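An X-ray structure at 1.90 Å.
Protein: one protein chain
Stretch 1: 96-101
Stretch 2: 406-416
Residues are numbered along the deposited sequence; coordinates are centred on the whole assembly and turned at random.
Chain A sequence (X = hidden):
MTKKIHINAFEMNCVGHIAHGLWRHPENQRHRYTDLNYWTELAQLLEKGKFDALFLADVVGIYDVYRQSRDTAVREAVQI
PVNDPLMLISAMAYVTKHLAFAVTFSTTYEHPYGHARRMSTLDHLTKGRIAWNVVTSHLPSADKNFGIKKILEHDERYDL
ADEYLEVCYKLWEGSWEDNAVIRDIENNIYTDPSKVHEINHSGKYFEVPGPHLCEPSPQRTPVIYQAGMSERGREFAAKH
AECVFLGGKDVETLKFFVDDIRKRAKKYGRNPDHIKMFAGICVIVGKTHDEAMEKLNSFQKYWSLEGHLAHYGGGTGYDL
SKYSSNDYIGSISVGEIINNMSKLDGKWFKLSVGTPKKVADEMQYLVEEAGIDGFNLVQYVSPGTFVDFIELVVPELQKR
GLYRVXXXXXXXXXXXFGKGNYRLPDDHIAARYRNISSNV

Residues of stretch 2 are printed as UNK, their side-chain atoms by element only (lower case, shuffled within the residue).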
# COMPACT_ATOMS: atom_id res chain seq x y z
N THR A 96 -17.89 8.44 -0.60
CA THR A 96 -18.02 7.04 -0.16
C THR A 96 -18.36 6.90 1.34
O THR A 96 -18.08 7.80 2.13
CB THR A 96 -16.71 6.22 -0.47
OG1 THR A 96 -15.61 6.86 0.18
CG2 THR A 96 -16.43 6.15 -1.98
N LYS A 97 -19.00 5.78 1.70
CA LYS A 97 -19.40 5.51 3.07
C LYS A 97 -18.47 4.57 3.83
O LYS A 97 -18.30 4.73 5.03
CB LYS A 97 -20.83 4.93 3.07
CG LYS A 97 -21.39 4.73 4.44
CD LYS A 97 -22.81 4.15 4.36
CE LYS A 97 -23.37 3.84 5.75
NZ LYS A 97 -24.75 3.24 5.58
N HIS A 98 -17.92 3.57 3.14
CA HIS A 98 -17.17 2.47 3.74
C HIS A 98 -15.79 2.25 3.18
O HIS A 98 -14.92 1.76 3.90
CB HIS A 98 -17.93 1.17 3.49
CG HIS A 98 -19.25 1.11 4.15
ND1 HIS A 98 -19.38 1.05 5.52
CD2 HIS A 98 -20.51 1.08 3.64
CE1 HIS A 98 -20.67 1.01 5.83
NE2 HIS A 98 -21.37 1.01 4.71
N LEU A 99 -15.59 2.56 1.90
CA LEU A 99 -14.29 2.40 1.27
C LEU A 99 -13.19 3.07 2.11
O LEU A 99 -13.33 4.24 2.53
CB LEU A 99 -14.31 2.95 -0.16
CG LEU A 99 -13.02 2.73 -1.00
CD1 LEU A 99 -12.84 1.23 -1.48
CD2 LEU A 99 -13.00 3.66 -2.21
N ALA A 100 -12.12 2.32 2.40
CA ALA A 100 -10.97 2.84 3.16
C ALA A 100 -9.82 3.26 2.20
O ALA A 100 -9.86 2.98 1.00
CB ALA A 100 -10.47 1.80 4.17
N PHE A 101 -8.78 3.89 2.74
CA PHE A 101 -7.72 4.48 1.88
C PHE A 101 -6.39 4.20 2.56
O PHE A 101 -6.20 4.59 3.72
CB PHE A 101 -7.94 6.00 1.72
CG PHE A 101 -9.25 6.33 1.09
CD1 PHE A 101 -10.38 6.58 1.89
CD2 PHE A 101 -9.41 6.26 -0.28
CE1 PHE A 101 -11.61 6.82 1.30
CE2 PHE A 101 -10.66 6.52 -0.87
CZ PHE A 101 -11.73 6.77 -0.08
N UNK A 406 -21.84 -7.19 1.30
CA UNK A 406 -21.91 -5.77 1.64
C UNK A 406 -21.06 -5.52 2.87
O UNK A 406 -20.64 -6.45 3.54
c UNK A 406 -23.36 -5.32 1.88
o UNK A 406 -24.78 -3.45 1.46
o UNK A 406 -22.62 -3.06 1.34
c UNK A 406 -23.59 -3.83 1.54
N UNK A 407 -20.77 -4.26 3.13
CA UNK A 407 -19.77 -3.88 4.14
C UNK A 407 -20.23 -4.10 5.58
O UNK A 407 -21.42 -3.94 5.87
c UNK A 407 -17.28 -2.10 2.76
c UNK A 407 -19.30 -1.53 1.61
c UNK A 407 -16.53 -1.74 1.64
c UNK A 407 -17.19 -1.26 0.51
c UNK A 407 -19.47 -2.37 3.98
c UNK A 407 -18.56 -1.15 0.49
o UNK A 407 -16.48 -0.87 -0.60
c UNK A 407 -18.67 -2.01 2.76
N UNK A 408 -19.27 -4.40 6.47
CA UNK A 408 -19.51 -4.35 7.93
C UNK A 408 -19.45 -2.90 8.39
O UNK A 408 -18.76 -2.06 7.78
c UNK A 408 -18.40 -5.12 8.69
o UNK A 408 -19.81 -8.40 8.48
o UNK A 408 -19.60 -7.15 10.29
c UNK A 408 -18.26 -6.60 8.40
c UNK A 408 -19.30 -7.44 9.11
N UNK A 409 -20.13 -2.57 9.49
CA UNK A 409 -20.00 -1.18 9.92
C UNK A 409 -18.80 -0.98 10.82
O UNK A 409 -18.31 -1.91 11.50
c UNK A 409 -21.27 -0.58 10.53
c UNK A 409 -21.34 0.97 10.28
c UNK A 409 -22.13 1.38 9.00
o UNK A 409 -22.27 2.60 8.75
o UNK A 409 -22.61 0.48 8.25
N UNK A 410 -18.28 0.24 10.75
CA UNK A 410 -17.22 0.62 11.63
C UNK A 410 -16.03 1.21 10.89
O UNK A 410 -16.05 1.45 9.67
N UNK A 411 -14.99 1.45 11.66
CA UNK A 411 -13.71 1.89 11.12
C UNK A 411 -13.07 0.81 10.20
O UNK A 411 -13.49 -0.37 10.17
c UNK A 411 -12.73 2.17 12.29
o UNK A 411 -12.58 0.97 13.04
c UNK A 411 -13.26 3.26 13.22
N UNK A 412 -12.06 1.22 9.45
CA UNK A 412 -11.32 0.25 8.63
C UNK A 412 -10.69 -0.84 9.52
O UNK A 412 -10.72 -2.04 9.16
c UNK A 412 -7.98 -1.50 5.04
c UNK A 412 -8.12 0.39 6.57
c UNK A 412 -7.37 -0.42 5.66
c UNK A 412 -9.31 -1.81 5.31
c UNK A 412 -10.26 0.99 7.78
c UNK A 412 -9.47 0.11 6.84
c UNK A 412 -10.07 -0.98 6.17
o UNK A 412 -7.25 -2.29 4.17
N UNK A 413 -10.13 -0.48 10.66
CA UNK A 413 -9.55 -1.53 11.53
C UNK A 413 -10.61 -2.58 11.92
O UNK A 413 -10.33 -3.79 12.00
c UNK A 413 -6.76 -1.77 14.13
n UNK A 413 -4.86 0.70 13.72
n UNK A 413 -6.51 1.67 14.94
c UNK A 413 -8.82 -0.96 12.76
c UNK A 413 -8.19 -2.07 13.68
c UNK A 413 -6.02 0.61 14.36
n UNK A 413 -6.78 -0.46 14.61
N UNK A 414 -11.83 -2.12 12.15
CA UNK A 414 -12.94 -3.06 12.47
C UNK A 414 -13.35 -3.94 11.28
O UNK A 414 -13.65 -5.13 11.47
o UNK A 414 -14.96 0.36 14.31
o UNK A 414 -15.80 -1.14 15.67
c UNK A 414 -13.88 -1.76 14.43
c UNK A 414 -14.95 -0.77 14.83
c UNK A 414 -14.11 -2.29 13.02
N UNK A 415 -13.31 -3.38 10.07
CA UNK A 415 -13.56 -4.14 8.83
C UNK A 415 -12.51 -5.25 8.67
O UNK A 415 -12.80 -6.32 8.10
c UNK A 415 -13.61 -3.21 7.61
c UNK A 415 -14.87 -2.36 7.62
n UNK A 415 -16.90 -0.01 7.47
c UNK A 415 -14.68 -1.01 6.93
c UNK A 415 -16.04 -0.46 6.38
N UNK A 416 -11.33 -5.00 9.21
CA UNK A 416 -10.23 -5.97 9.11
C UNK A 416 -10.21 -6.98 10.28
O UNK A 416 -10.01 -8.17 10.06
c UNK A 416 -7.23 -3.61 8.03
c UNK A 416 -8.10 -5.56 6.67
c UNK A 416 -8.43 -4.52 7.77
c UNK A 416 -8.85 -5.26 9.05
O HOH W 1 -17.47 3.21 7.49

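Position 406 carries two carbons, the second bearing two oxygens, and its side chain does not touch stretch 1. A carboxylate attached directly to CB makes this Asp406; Asp406 OD1 takes the hydrogen bond from the backbone N of 407, tying the carboxylate to the next residue rather than to the partner.

Position 407 has one carbon, then a six-carbon ring bearing one oxygen. CB of His98 lies over that ring's face, 3.4 Å from its centroid. The lone oxygen on a six-membered ring makes it Tyr407. The relation is reciprocal: Tyr407 CB sits 3.6 Å from the centroid of the His98 ring, again over the face. Each CB lies over the other's ring; the rings themselves, at 20°, are slid apart and barely overlap.

Position 408 has three carbons, the third with two oxygens, and its CA-to-CB bond points away from stretch 1. It is Glu408, exposed, and what it contributes here is mainly its backbone carbonyl.

Position 409 repeats that composition, three carbons ending in two oxygens, but its end comes nearer to Lys97 and His98. It is Glu409. Glu409 OE1 lies 3.1 Å from His98 CE1, at the edge of the ring, while Glu409 OE2 approaches Lys97 CE at 3.4 Å. Lys97 NZ is 4.1 Å from Glu409 OE2, opposite charges close but beyond a salt bridge.

Position 410 has no side-chain atoms, so it is Gly410. Its phi/psi of 128/-174 would jam a CB against the preceding carbonyl O.

Position 411 has one carbon carrying an oxygen and a second carbon, a beta-branched hydroxyl out of contact with stretch 1: Thr411. It is the N-cap, its OG1 accepting from the backbone N of 414.

Position 412 is another carbon plus six-carbon ring with one oxygen. Ala100 CB sits over its face, 3.5 Å from the centroid. This is Tyr412, and the methyl packs on the ring, with Ala100 CB 3.3 Å from Tyr412 CG.

Position 413 has three carbons, a nitrogen, then a carbon with two more nitrogens. This guanidinium is Arg413, which does not reach stretch 1 and is bound elsewhere in the structure.

Position 414 shows three carbons and two terminal oxygens, also out of reach. It is Glu414; Glu414 OE1 accepts from Thr411 N at 2.9 Å, a return bond between the same two residues.

Position 415 is four carbons in a row ending in a nitrogen that approaches His98 ND1. It is Lys415. Lys415 NZ donates to Glu408 O and Gly410 O, both at 2.8 Å, and weakly to His98 ND1 at 3.3 Å.

Position 416 has four carbons forked at the second, Leu416, out of reach of stretch 1.

The contact works through three aromatic faces, each covered by a CB, with His98 central to the first pair and to the polar edge. Lys415 NZ holds two carbonyls of the loop, Glu408 O and Gly410 O, and makes a weak hydrogen bond to His98 ND1. A water donating to Lys97 O and Gly410 O bridges the backbones.

Stretch 2 (406-416) DYEEGTYREKL
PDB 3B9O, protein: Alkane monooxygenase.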